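Local coordinates for mandelate racemase/muconate lactonizing enzyme-like protein (Rubrobacter xylanophilus DSM 9941, PDB 3CYJ) that is of unknown function but belongs to the enolase superfamily, packing an N-terminal alpha+beta domain against a TIM-type barrel that holds a sodium ion, at residues A[34-38]-A[50-56]; A[15-19]-A[359-364]; A[22-27]-A[140-144]; A[297-301]-A[322-326]. All coordinates share one frame; numbering follows the deposited sequence.

Contact 1: residues A[34-38]-A[50-56]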
loop_
_atom_site.group_PDB
_atom_site.type_symbol
_atom_site.label_atom_id
_atom_site.label_comp_id
_atom_site.label_asym_id
_atom_site.label_seq_id
_atom_site.Cartn_x
_atom_site.Cartn_y
_atom_site.Cartn_z
ATOM N N THR A 34 4.259 -33.122 31.064
ATOM C CA THR A 34 3.067 -32.442 30.536
ATOM C C THR A 34 2.038 -32.288 31.626
ATOM O O THR A 34 1.781 -33.231 32.351
ATOM C CB THR A 34 2.364 -33.306 29.442
ATOM O OG1 THR A 34 3.298 -33.624 28.413
ATOM C CG2 THR A 34 1.140 -32.578 28.836
ATOM N N THR A 35 1.412 -31.120 31.703
ATOM C CA THR A 35 0.321 -30.919 32.622
ATOM C C THR A 35 -1.007 -30.731 31.861
ATOM O O THR A 35 -1.131 -29.826 31.040
ATOM C CB THR A 35 0.596 -29.739 33.551
ATOM O OG1 THR A 35 1.776 -30.017 34.319
ATOM C CG2 THR A 35 -0.558 -29.537 34.465
ATOM N N MET A 36 -1.970 -31.619 32.133
ATOM C CA MET A 36 -3.311 -31.488 31.675
ATOM C C MET A 36 -4.220 -30.900 32.741
ATOM O O MET A 36 -4.245 -31.362 33.880
ATOM C CB MET A 36 -3.849 -32.846 31.199
ATOM C CG MET A 36 -5.244 -32.778 30.573
ATOM S SD MET A 36 -6.085 -34.433 30.484
ATOM C CE MET A 36 -5.203 -35.105 29.156
ATOM N N ILE A 37 -4.993 -29.881 32.384
ATOM C CA ILE A 37 -5.968 -29.375 33.319
ATOM C C ILE A 37 -7.325 -29.864 32.840
ATOM O O ILE A 37 -7.643 -29.706 31.670
ATOM C CB ILE A 37 -5.909 -27.825 33.473
ATOM C CG1 ILE A 37 -4.499 -27.375 33.915
ATOM C CG2 ILE A 37 -6.979 -27.343 34.449
ATOM C CD1 ILE A 37 -3.493 -27.221 32.745
ATOM N N LEU A 38 -8.118 -30.455 33.741
ATOM C CA LEU A 38 -9.312 -31.172 33.325
ATOM C C LEU A 38 -10.533 -30.535 33.955
ATOM O O LEU A 38 -10.555 -30.313 35.171
ATOM C CB LEU A 38 -9.232 -32.679 33.712
ATOM C CG LEU A 38 -10.530 -33.475 33.319
ATOM C CD1 LEU A 38 -10.632 -33.816 31.796
ATOM C CD2 LEU A 38 -10.646 -34.687 34.184
ATOM N N GLY A 50 -13.745 -31.587 29.343
ATOM C CA GLY A 50 -12.865 -30.845 28.456
ATOM C C GLY A 50 -11.536 -30.692 29.165
ATOM O O GLY A 50 -11.490 -30.791 30.405
ATOM N N TYR A 51 -10.451 -30.473 28.413
ATOM C CA TYR A 51 -9.160 -30.271 29.049
ATOM C C TYR A 51 -8.289 -29.285 28.270
ATOM O O TYR A 51 -8.615 -28.915 27.142
ATOM C CB TYR A 51 -8.423 -31.607 29.198
ATOM C CG TYR A 51 -8.220 -32.339 27.866
ATOM C CD1 TYR A 51 -7.072 -32.133 27.146
ATOM C CD2 TYR A 51 -9.196 -33.242 27.345
ATOM C CE1 TYR A 51 -6.851 -32.762 25.953
ATOM C CE2 TYR A 51 -8.989 -33.891 26.101
ATOM C CZ TYR A 51 -7.789 -33.637 25.417
ATOM O OH TYR A 51 -7.456 -34.228 24.213
ATOM N N THR A 52 -7.175 -28.868 28.875
ATOM C CA THR A 52 -6.182 -28.105 28.132
ATOM C C THR A 52 -4.845 -28.578 28.646
ATOM O O THR A 52 -4.802 -29.316 29.637
ATOM C CB THR A 52 -6.394 -26.542 28.309
ATOM O OG1 THR A 52 -5.592 -25.823 27.360
ATOM C CG2 THR A 52 -6.115 -26.074 29.772
ATOM N N TYR A 53 -3.759 -28.238 27.965
ATOM C CA TYR A 53 -2.405 -28.538 28.447
ATOM C C TYR A 53 -1.732 -27.189 28.746
ATOM O O TYR A 53 -1.763 -26.278 27.911
ATOM C CB TYR A 53 -1.599 -29.288 27.394
ATOM C CG TYR A 53 -2.178 -30.643 27.081
ATOM C CD1 TYR A 53 -1.946 -31.730 27.937
ATOM C CD2 TYR A 53 -2.965 -30.850 25.957
ATOM C CE1 TYR A 53 -2.473 -32.971 27.687
ATOM C CE2 TYR A 53 -3.502 -32.111 25.677
ATOM C CZ TYR A 53 -3.236 -33.170 26.558
ATOM O OH TYR A 53 -3.711 -34.437 26.334
ATOM N N GLY A 54 -1.146 -27.041 29.924
ATOM C CA GLY A 54 -0.585 -25.746 30.275
ATOM C C GLY A 54 -0.172 -25.748 31.724
ATOM O O GLY A 54 0.096 -26.808 32.269
ATOM N N ASP A 55 -0.122 -24.563 32.348
ATOM C CA ASP A 55 0.321 -24.474 33.727
ATOM C C ASP A 55 -0.837 -24.854 34.665
ATOM O O ASP A 55 -2.022 -24.582 34.334
ATOM C CB ASP A 55 0.867 -23.078 34.054
ATOM C CG ASP A 55 1.520 -23.028 35.455
ATOM O OD1 ASP A 55 2.480 -23.804 35.679
ATOM O OD2 ASP A 55 1.039 -22.275 36.324
ATOM N N VAL A 56 -0.507 -25.454 35.828
ATOM C CA VAL A 56 -1.520 -25.756 36.836
ATOM C C VAL A 56 -2.309 -24.500 37.165
ATOM O O VAL A 56 -3.471 -24.592 37.572
ATOM C CB VAL A 56 -0.955 -26.337 38.215
ATOM C CG1 VAL A 56 -0.475 -27.729 38.052
ATOM C CG2 VAL A 56 0.172 -25.463 38.820
HETATM O O HOH W 1 2.237 -27.256 35.859
#

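Contact 2: residues A[15-19]-A[359-364]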
loop_
_atom_site.group_PDB
_atom_site.type_symbol
_atom_site.label_atom_id
_atom_site.label_comp_id
_atom_site.label_asym_id
_atom_site.label_seq_id
_atom_site.Cartn_x
_atom_site.Cartn_y
_atom_site.Cartn_z
ATOM N N ALA A 15 -6.016 -31.423 37.846
ATOM C CA ALA A 15 -4.857 -31.313 36.986
ATOM C C ALA A 15 -3.993 -32.519 37.194
ATOM O O ALA A 15 -3.965 -33.107 38.280
ATOM C CB ALA A 15 -4.051 -30.022 37.286
ATOM N N TYR A 16 -3.274 -32.897 36.151
ATOM C CA TYR A 16 -2.415 -34.076 36.187
ATOM C C TYR A 16 -1.149 -33.732 35.462
ATOM O O TYR A 16 -1.175 -33.062 34.398
ATOM C CB TYR A 16 -3.108 -35.266 35.520
ATOM C CG TYR A 16 -4.509 -35.404 36.030
ATOM C CD1 TYR A 16 -4.791 -36.152 37.197
ATOM C CD2 TYR A 16 -5.548 -34.725 35.410
ATOM C CE1 TYR A 16 -6.072 -36.236 37.702
ATOM C CE2 TYR A 16 -6.816 -34.781 35.897
ATOM C CZ TYR A 16 -7.093 -35.550 37.051
ATOM O OH TYR A 16 -8.405 -35.609 37.528
ATOM N N THR A 17 -0.042 -34.190 36.023
ATOM C CA THR A 17 1.258 -33.999 35.434
ATOM C C THR A 17 1.836 -35.356 35.137
ATOM O O THR A 17 1.874 -36.207 36.020
ATOM C CB THR A 17 2.209 -33.230 36.411
ATOM O OG1 THR A 17 1.628 -31.964 36.736
ATOM C CG2 THR A 17 3.614 -33.025 35.817
ATOM N N VAL A 18 2.302 -35.553 33.901
ATOM C CA VAL A 18 2.852 -36.819 33.424
ATOM C C VAL A 18 4.251 -36.630 32.792
ATOM O O VAL A 18 4.424 -35.880 31.809
ATOM C CB VAL A 18 1.931 -37.446 32.348
ATOM C CG1 VAL A 18 2.471 -38.775 31.895
ATOM C CG2 VAL A 18 0.471 -37.565 32.854
ATOM N N PRO A 19 5.268 -37.315 33.354
ATOM C CA PRO A 19 6.567 -37.292 32.715
ATOM C C PRO A 19 6.487 -37.720 31.261
ATOM O O PRO A 19 5.749 -38.610 30.926
ATOM C CB PRO A 19 7.377 -38.335 33.533
ATOM C CG PRO A 19 6.737 -38.268 34.902
ATOM C CD PRO A 19 5.265 -38.158 34.567
ATOM N N ALA A 359 -5.452 -41.653 36.950
ATOM C CA ALA A 359 -5.645 -40.268 37.352
ATOM C C ALA A 359 -4.893 -39.944 38.661
ATOM O O ALA A 359 -4.062 -39.038 38.705
ATOM C CB ALA A 359 -7.143 -39.963 37.507
ATOM N N GLY A 360 -5.184 -40.713 39.710
ATOM C CA GLY A 360 -4.660 -40.494 41.043
ATOM C C GLY A 360 -3.158 -40.599 41.097
ATOM O O GLY A 360 -2.485 -39.871 41.839
ATOM N N LYS A 361 -2.612 -41.505 40.305
ATOM C CA LYS A 361 -1.191 -41.659 40.248
ATOM C C LYS A 361 -0.514 -40.326 39.823
ATOM O O LYS A 361 0.563 -39.991 40.316
ATOM C CB LYS A 361 -0.838 -42.814 39.305
ATOM C CG LYS A 361 0.660 -42.931 39.083
ATOM C CD LYS A 361 1.094 -44.160 38.282
ATOM C CE LYS A 361 2.648 -44.229 38.237
ATOM N NZ LYS A 361 3.162 -45.508 37.644
ATOM N N TYR A 362 -1.156 -39.566 38.927
ATOM C CA TYR A 362 -0.542 -38.369 38.313
ATOM C C TYR A 362 -1.189 -37.075 38.730
ATOM O O TYR A 362 -0.867 -36.033 38.177
ATOM C CB TYR A 362 -0.594 -38.444 36.793
ATOM C CG TYR A 362 0.107 -39.641 36.247
ATOM C CD1 TYR A 362 1.493 -39.701 36.258
ATOM C CD2 TYR A 362 -0.612 -40.725 35.724
ATOM C CE1 TYR A 362 2.163 -40.792 35.758
ATOM C CE2 TYR A 362 0.050 -41.853 35.217
ATOM C CZ TYR A 362 1.439 -41.869 35.239
ATOM O OH TYR A 362 2.149 -42.943 34.771
ATOM N N ALA A 363 -2.106 -37.137 39.683
ATOM C CA ALA A 363 -2.636 -35.942 40.298
ATOM C C ALA A 363 -1.515 -34.924 40.576
ATOM O O ALA A 363 -0.450 -35.283 41.055
ATOM C CB ALA A 363 -3.369 -36.293 41.546
ATOM N N ALA A 364 -1.751 -33.654 40.242
ATOM C CA ALA A 364 -0.707 -32.600 40.345
ATOM C C ALA A 364 -0.301 -32.255 41.791
ATOM O O ALA A 364 -1.121 -31.761 42.583
ATOM C CB ALA A 364 -1.162 -31.331 39.609
#

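Contact 3: residues A[22-27]-A[140-144]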
loop_
_atom_site.group_PDB
_atom_site.type_symbol
_atom_site.label_atom_id
_atom_site.label_comp_id
_atom_site.label_asym_id
_atom_site.label_seq_id
_atom_site.Cartn_x
_atom_site.Cartn_y
_atom_site.Cartn_z
ATOM N N TYR A 22 10.881 -39.578 27.493
ATOM C CA TYR A 22 12.300 -39.324 27.214
ATOM C C TYR A 22 12.446 -37.822 27.436
ATOM O O TYR A 22 11.436 -37.101 27.396
ATOM C CB TYR A 22 12.621 -39.686 25.756
ATOM C CG TYR A 22 14.096 -39.722 25.407
ATOM C CD1 TYR A 22 14.893 -40.825 25.755
ATOM C CD2 TYR A 22 14.699 -38.668 24.697
ATOM C CE1 TYR A 22 16.282 -40.876 25.428
ATOM C CE2 TYR A 22 16.085 -38.714 24.357
ATOM C CZ TYR A 22 16.864 -39.825 24.739
ATOM O OH TYR A 22 18.208 -39.865 24.415
ATOM N N PRO A 23 13.673 -37.323 27.710
ATOM C CA PRO A 23 13.776 -35.826 27.755
ATOM C C PRO A 23 13.454 -35.206 26.364
ATOM O O PRO A 23 13.952 -35.705 25.341
ATOM C CB PRO A 23 15.257 -35.549 28.096
ATOM C CG PRO A 23 15.932 -36.886 28.317
ATOM C CD PRO A 23 14.935 -38.010 28.046
ATOM N N GLU A 24 12.660 -34.141 26.315
ATOM C CA GLU A 24 12.231 -33.621 25.007
ATOM C C GLU A 24 12.609 -32.161 24.800
ATOM O O GLU A 24 12.664 -31.370 25.736
ATOM C CB GLU A 24 10.716 -33.827 24.817
ATOM C CG GLU A 24 10.295 -35.320 24.672
ATOM C CD GLU A 24 8.793 -35.486 24.549
ATOM O OE1 GLU A 24 8.092 -34.465 24.430
ATOM O OE2 GLU A 24 8.269 -36.612 24.557
ATOM N N SER A 25 12.863 -31.787 23.553
ATOM C CA SER A 25 13.193 -30.393 23.295
ATOM C C SER A 25 12.833 -30.047 21.854
ATOM O O SER A 25 12.583 -30.930 21.020
ATOM C CB SER A 25 14.662 -30.138 23.565
ATOM O OG SER A 25 15.434 -30.840 22.599
ATOM N N ASP A 26 12.816 -28.757 21.564
ATOM C CA ASP A 26 12.577 -28.315 20.222
ATOM C C ASP A 26 13.518 -27.133 20.073
ATOM O O ASP A 26 14.394 -26.912 20.972
ATOM C CB ASP A 26 11.090 -27.980 19.964
ATOM C CG ASP A 26 10.535 -26.887 20.882
ATOM O OD1 ASP A 26 11.283 -25.943 21.248
ATOM O OD2 ASP A 26 9.324 -26.947 21.211
ATOM N N GLY A 27 13.348 -26.383 18.987
ATOM C CA GLY A 27 14.241 -25.288 18.717
ATOM C C GLY A 27 14.327 -24.273 19.844
ATOM O O GLY A 27 15.358 -23.715 20.054
ATOM N N PHE A 140 11.742 -34.897 18.347
ATOM C CA PHE A 140 12.360 -33.865 19.170
ATOM C C PHE A 140 13.861 -33.786 18.933
ATOM O O PHE A 140 14.509 -34.796 18.549
ATOM C CB PHE A 140 12.007 -34.063 20.645
ATOM C CG PHE A 140 10.552 -34.214 20.859
ATOM C CD1 PHE A 140 9.718 -33.094 20.835
ATOM C CD2 PHE A 140 9.979 -35.486 20.968
ATOM C CE1 PHE A 140 8.322 -33.256 20.957
ATOM C CE2 PHE A 140 8.598 -35.666 21.109
ATOM C CZ PHE A 140 7.758 -34.552 21.111
ATOM N N THR A 141 14.385 -32.579 19.147
ATOM C CA THR A 141 15.783 -32.291 18.923
ATOM C C THR A 141 16.704 -33.009 19.911
ATOM O O THR A 141 17.915 -33.178 19.644
ATOM C CB THR A 141 16.061 -30.758 18.863
ATOM O OG1 THR A 141 15.317 -30.104 19.908
ATOM C CG2 THR A 141 15.655 -30.189 17.481
ATOM N N SER A 142 16.138 -33.456 21.028
ATOM C CA SER A 142 16.899 -34.267 21.978
ATOM C C SER A 142 17.084 -35.740 21.543
ATOM O O SER A 142 17.937 -36.432 22.096
ATOM C CB SER A 142 16.191 -34.276 23.331
ATOM O OG SER A 142 14.903 -34.808 23.134
ATOM N N TYR A 143 16.255 -36.242 20.625
ATOM C CA TYR A 143 16.367 -37.646 20.205
ATOM C C TYR A 143 17.695 -37.958 19.510
ATOM O O TYR A 143 18.075 -37.287 18.518
ATOM C CB TYR A 143 15.267 -38.009 19.221
ATOM C CG TYR A 143 13.920 -38.266 19.831
ATOM C CD1 TYR A 143 13.692 -38.078 21.182
ATOM C CD2 TYR A 143 12.854 -38.655 19.038
ATOM C CE1 TYR A 143 12.417 -38.316 21.742
ATOM C CE2 TYR A 143 11.610 -38.894 19.577
ATOM C CZ TYR A 143 11.389 -38.715 20.917
ATOM O OH TYR A 143 10.106 -38.953 21.417
ATOM N N PRO A 144 18.387 -39.016 19.964
ATOM C CA PRO A 144 19.471 -39.460 19.072
ATOM C C PRO A 144 18.856 -39.977 17.771
ATOM O O PRO A 144 17.668 -40.259 17.739
ATOM C CB PRO A 144 20.156 -40.601 19.869
ATOM C CG PRO A 144 19.641 -40.446 21.323
ATOM C CD PRO A 144 18.235 -39.867 21.155
HETATM O O HOH W 2 9.898 -38.582 23.886
#

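Contact 4: residues A[297-301]-A[322-326]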
loop_
_atom_site.group_PDB
_atom_site.type_symbol
_atom_site.label_atom_id
_atom_site.label_comp_id
_atom_site.label_asym_id
_atom_site.label_seq_id
_atom_site.Cartn_x
_atom_site.Cartn_y
_atom_site.Cartn_z
ATOM N N HIS A 297 -3.527 -28.022 15.746
ATOM C CA HIS A 297 -2.292 -28.184 16.508
ATOM C C HIS A 297 -2.629 -28.823 17.879
ATOM O O HIS A 297 -3.553 -28.344 18.566
ATOM C CB HIS A 297 -1.660 -26.795 16.640
ATOM C CG HIS A 297 -0.408 -26.758 17.444
ATOM N ND1 HIS A 297 0.835 -27.007 16.892
ATOM C CD2 HIS A 297 -0.195 -26.462 18.753
ATOM C CE1 HIS A 297 1.757 -26.891 17.837
ATOM N NE2 HIS A 297 1.157 -26.562 18.974
ATOM N N CYS A 298 -1.922 -29.928 18.209
ATOM C CA CYS A 298 -1.963 -30.630 19.519
ATOM C C CYS A 298 -3.338 -31.271 19.917
ATOM O O CYS A 298 -4.323 -31.138 19.192
ATOM C CB CYS A 298 -1.391 -29.693 20.625
ATOM S SG CYS A 298 0.496 -29.565 20.503
ATOM N N ALA A 299 -3.383 -31.956 21.075
ATOM C CA ALA A 299 -4.641 -32.492 21.673
ATOM C C ALA A 299 -5.507 -33.332 20.691
ATOM O O ALA A 299 -6.671 -32.965 20.398
ATOM C CB ALA A 299 -5.502 -31.339 22.310
ATOM N N PRO A 300 -4.942 -34.452 20.191
ATOM C CA PRO A 300 -5.612 -35.185 19.138
ATOM C C PRO A 300 -6.996 -35.634 19.542
ATOM O O PRO A 300 -7.880 -35.653 18.704
ATOM C CB PRO A 300 -4.689 -36.406 18.866
ATOM C CG PRO A 300 -3.438 -36.202 19.662
ATOM C CD PRO A 300 -3.629 -35.017 20.567
ATOM N N ALA A 301 -7.198 -36.005 20.803
ATOM C CA ALA A 301 -8.478 -36.555 21.252
ATOM C C ALA A 301 -9.656 -35.596 21.130
ATOM O O ALA A 301 -10.734 -36.010 20.666
ATOM C CB ALA A 301 -8.371 -37.090 22.671
ATOM N N HIS A 322 0.854 -35.816 23.693
ATOM C CA HIS A 322 -0.548 -35.702 24.007
ATOM C C HIS A 322 -1.285 -36.964 23.760
ATOM O O HIS A 322 -2.107 -37.357 24.603
ATOM C CB HIS A 322 -1.190 -34.555 23.233
ATOM C CG HIS A 322 -0.689 -33.224 23.663
ATOM N ND1 HIS A 322 -1.056 -32.049 23.043
ATOM C CD2 HIS A 322 0.176 -32.884 24.655
ATOM C CE1 HIS A 322 -0.453 -31.038 23.643
ATOM N NE2 HIS A 322 0.303 -31.520 24.623
ATOM N N ALA A 323 -1.062 -37.565 22.597
ATOM C CA ALA A 323 -1.567 -38.902 22.323
ATOM C C ALA A 323 -1.265 -39.838 23.522
ATOM O O ALA A 323 -2.161 -40.467 24.093
ATOM C CB ALA A 323 -0.946 -39.448 21.048
ATOM N N ARG A 324 -0.012 -39.870 23.932
ATOM C CA ARG A 324 0.417 -40.725 25.047
ATOM C C ARG A 324 -0.292 -40.392 26.367
ATOM O O ARG A 324 -0.829 -41.264 27.017
ATOM C CB ARG A 324 1.935 -40.630 25.202
ATOM C CG ARG A 324 2.533 -41.331 26.423
ATOM C CD ARG A 324 4.083 -41.165 26.383
ATOM N NE ARG A 324 4.710 -41.848 27.503
ATOM C CZ ARG A 324 4.938 -41.295 28.687
ATOM N NH1 ARG A 324 4.638 -40.017 28.905
ATOM N NH2 ARG A 324 5.472 -42.031 29.657
ATOM N N VAL A 325 -0.320 -39.125 26.763
ATOM C CA VAL A 325 -1.053 -38.709 27.973
ATOM C C VAL A 325 -2.558 -39.021 27.882
ATOM O O VAL A 325 -3.188 -39.340 28.877
ATOM C CB VAL A 325 -0.820 -37.188 28.247
ATOM C CG1 VAL A 325 -1.902 -36.553 29.179
ATOM C CG2 VAL A 325 0.583 -36.949 28.782
ATOM N N GLU A 326 -3.147 -38.878 26.694
ATOM C CA GLU A 326 -4.569 -39.146 26.530
ATOM C C GLU A 326 -4.887 -40.665 26.676
ATOM O O GLU A 326 -5.859 -40.998 27.313
ATOM C CB GLU A 326 -5.109 -38.508 25.232
ATOM C CG GLU A 326 -5.279 -36.985 25.349
ATOM C CD GLU A 326 -5.072 -36.175 24.024
ATOM O OE1 GLU A 326 -5.170 -36.739 22.915
ATOM O OE2 GLU A 326 -4.836 -34.945 24.109
#

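Contact 1: residues A[34-38]-A[50-56]
Met36, Ile37 and Leu38 run antiparallel to Tyr53, Thr52 and Tyr51, the axes of the two short strands passing 4.6 Å apart with 152° between their directions. Ile37 and Thr52 form the hydrogen-bonded pair: Ile37 N donates to Thr52 O at 2.8 Å, and Thr52 N returns a bond to Ile37 O at 3.0 Å. Past the neighbouring non-hydrogen-bonded pair, Met36 with Tyr53, Gly54 N reaches Thr35 O at 3.0 Å and carries the ladder into the loop that follows.

Met36, Leu38, Tyr51 and Tyr53 line one face of the sheet. The Met36 chain leaves with CG anti to the backbone N (chi1 -175°), runs out to SD and then bends (chi3 -76°), which drops CE between the two phenols, over one face of Tyr51 near its rim and 3.3 Å from Tyr53 OH. SD lies obliquely 4.5 Å from the centroid of the Tyr51 ring, a Met-aromatic contact. Tyr53 OH is hydrogen-bonded to Glu326, and its ring stacks on His322. On the other face Ile37 CD1 presses on Asp55 O at 3.4 Å, beside Thr52 CG2, and the side chain also packs on Val58 of helix 57-70. Thr35 OG1, bonded to Thr17, shares a water with Val56 N, while Asp55 OD1 is held by Ser64 of the second subunit.

These strands are the beta hairpin of the antiparallel sheet in the N-terminal domain of the enolase superfamily, with the tyrosine face turned to the barrel and the Ile37 face to a helix of its own domain.

Contact 2: residues A[15-19]-A[359-364]
Two backbone hydrogen bonds tie Tyr362 and Ala364 to the strand at Ala15 and Thr17. Thr17 N donates to Tyr362 O at 3.0 Å; Ala364 N meets Ala15 O at 3.0 Å from well above the carbonyl plane, 40° out of it. Together they make a single bridge between Tyr16 and Ala363, and Tyr16 CA adds a CH···O contact to Tyr362 O. Tyr16 and Val18 spend their own backbone groups on strand 33-43, so the bridge uses the other edge of this strand. Helix 356-362, near the C-terminal end of the model, thus packs against the sheet of the N-terminal domain.

Side-chain packing centres on two rings. Val18 holds CG1 anti to its backbone N (chi1 -178°), which leaves CG2 to lie over one face of Tyr362, 4.0 Å from Tyr362 CG; Lys361 CG covers the opposite face. Tyr16 instead meets a carbonyl at its ring edge, CD1 lying 3.3 Å from Ala359 O, and makes its apolar touch through CE1 on Ala359 CB. That carbonyl also accepts from Tyr362 N. Tyr16 OH bonds to Ser14 OG. Ala15 CB and Ala364 CB meet at 3.9 Å.

Contact 3: residues A[22-27]-A[140-144]
Glu24 lies across the face of Phe140 along its whole side chain. CB stands 4.0 Å from Phe140 CG; the next carbon, CG, directs a CH-pi contact at the ring from over its face; CD follows above CE2. The flat chain end (chi3 8°) lays the carboxylate within 10° of the ring plane, so the two groups stack, with OE1 3.3 Å from Phe140 CZ near the rim. OE2 accepts from a water at 2.6 Å, and that water in turn accepts from Tyr143 OH.

Residues 140-143 form a type I turn in the loop between barrel strand 132-137 and helix 145-157. Beside the stack, Ser142 OG donates to Pro23 O at 2.6 Å. Thr141 N reaches Ser25 O at 3.1 Å from above the carbonyl plane. Ser25 OG pairs with Thr141 OG1 at 2.8 Å. Ser25 O also lies at the edge of the Phe140 ring. Farther out, Tyr22 slides past Tyr143 with the ring planes 77° apart and brings OH to Pro144 CD at 3.3 Å.

The buried Glu24 carboxylate thus packs over an aromatic face with OE1 close to Asp321, a like charge, and a water donor at OE2; such surroundings would tend to raise its pKa.

Contact 4: residues A[297-301]-A[322-326]
Ala299 and His322 meet where two helices of the beta/alpha barrel come together: Ala299 is the N-cap of helix 300-306, just past barrel strand 294-296, and His322 belongs to helix 320-329, which follows strand 313-319. His322 swings CG beside its backbone N and anti to the carbonyl carbon (chi1 -67°), and the ring is then turned with ND1 anti to CA (chi2 175°); together the two torsions carry ND1 across to the neighbouring segment. Ala299 N donates to ND1 at 3.0 Å, nearly in the ring plane, along the edge of the imidazole. Cys298 approaches the same edge, CB lying 3.4 Å from His322 ND1, while SG stands obliquely to the ring, 4.4 Å from its centroid. The imidazole pairs edge-to-face with Phe319 and stacks with Tyr53; with the in-plane bond these probably set its rotation.

One turn later Glu326 reaches the start of helix 300-306. Its chain bends at chi2, away from a fully extended course, and brings OE1 to Ala301 N at 3.0 Å. The donor comes from above the carboxylate plane, 45° out of it. A carboxylate accepting an N-H in the first turn of a helix would be favoured by the helix dipole. OE2 turns to the hydroxyls of the N-terminal domain, chiefly Tyr53.

Pro300 wedges between the two polar side chains. It crosses the His322 side chain at about a right angle, with Pro300 CD 3.6 Å from His322 CB, and CG approaches Ala323 CB. The same Pro300 CD lies 3.3 Å from Glu326 OE1, and Ala301 CB comes to 3.2 Å from that oxygen.

Contacts 1 and 2 share the N-terminal sheet: their centres are 10 Å apart, and Met36 N bonds to Tyr16 O at 2.8 Å. Contact 4, its centre 11 Å from that of contact 1, brings the barrel against this sheet, Tyr53 OH lying 2.5 Å from Glu326 OE2; contact 2 reaches the same helix where Pro19 O meets Arg324 NH1 at 2.7 Å. Contact 3 uses the part of strand 8-26 past a corner at Tyr22, against the loop after barrel strand 132-137. In the barrel a sodium ion is bound by Asp194, Glu221 and Glu222. The side chain of Asp26 comes within about 6 Å of it and that of Cys298 within about 7 Å, so contacts 3 and 4 both border the metal site.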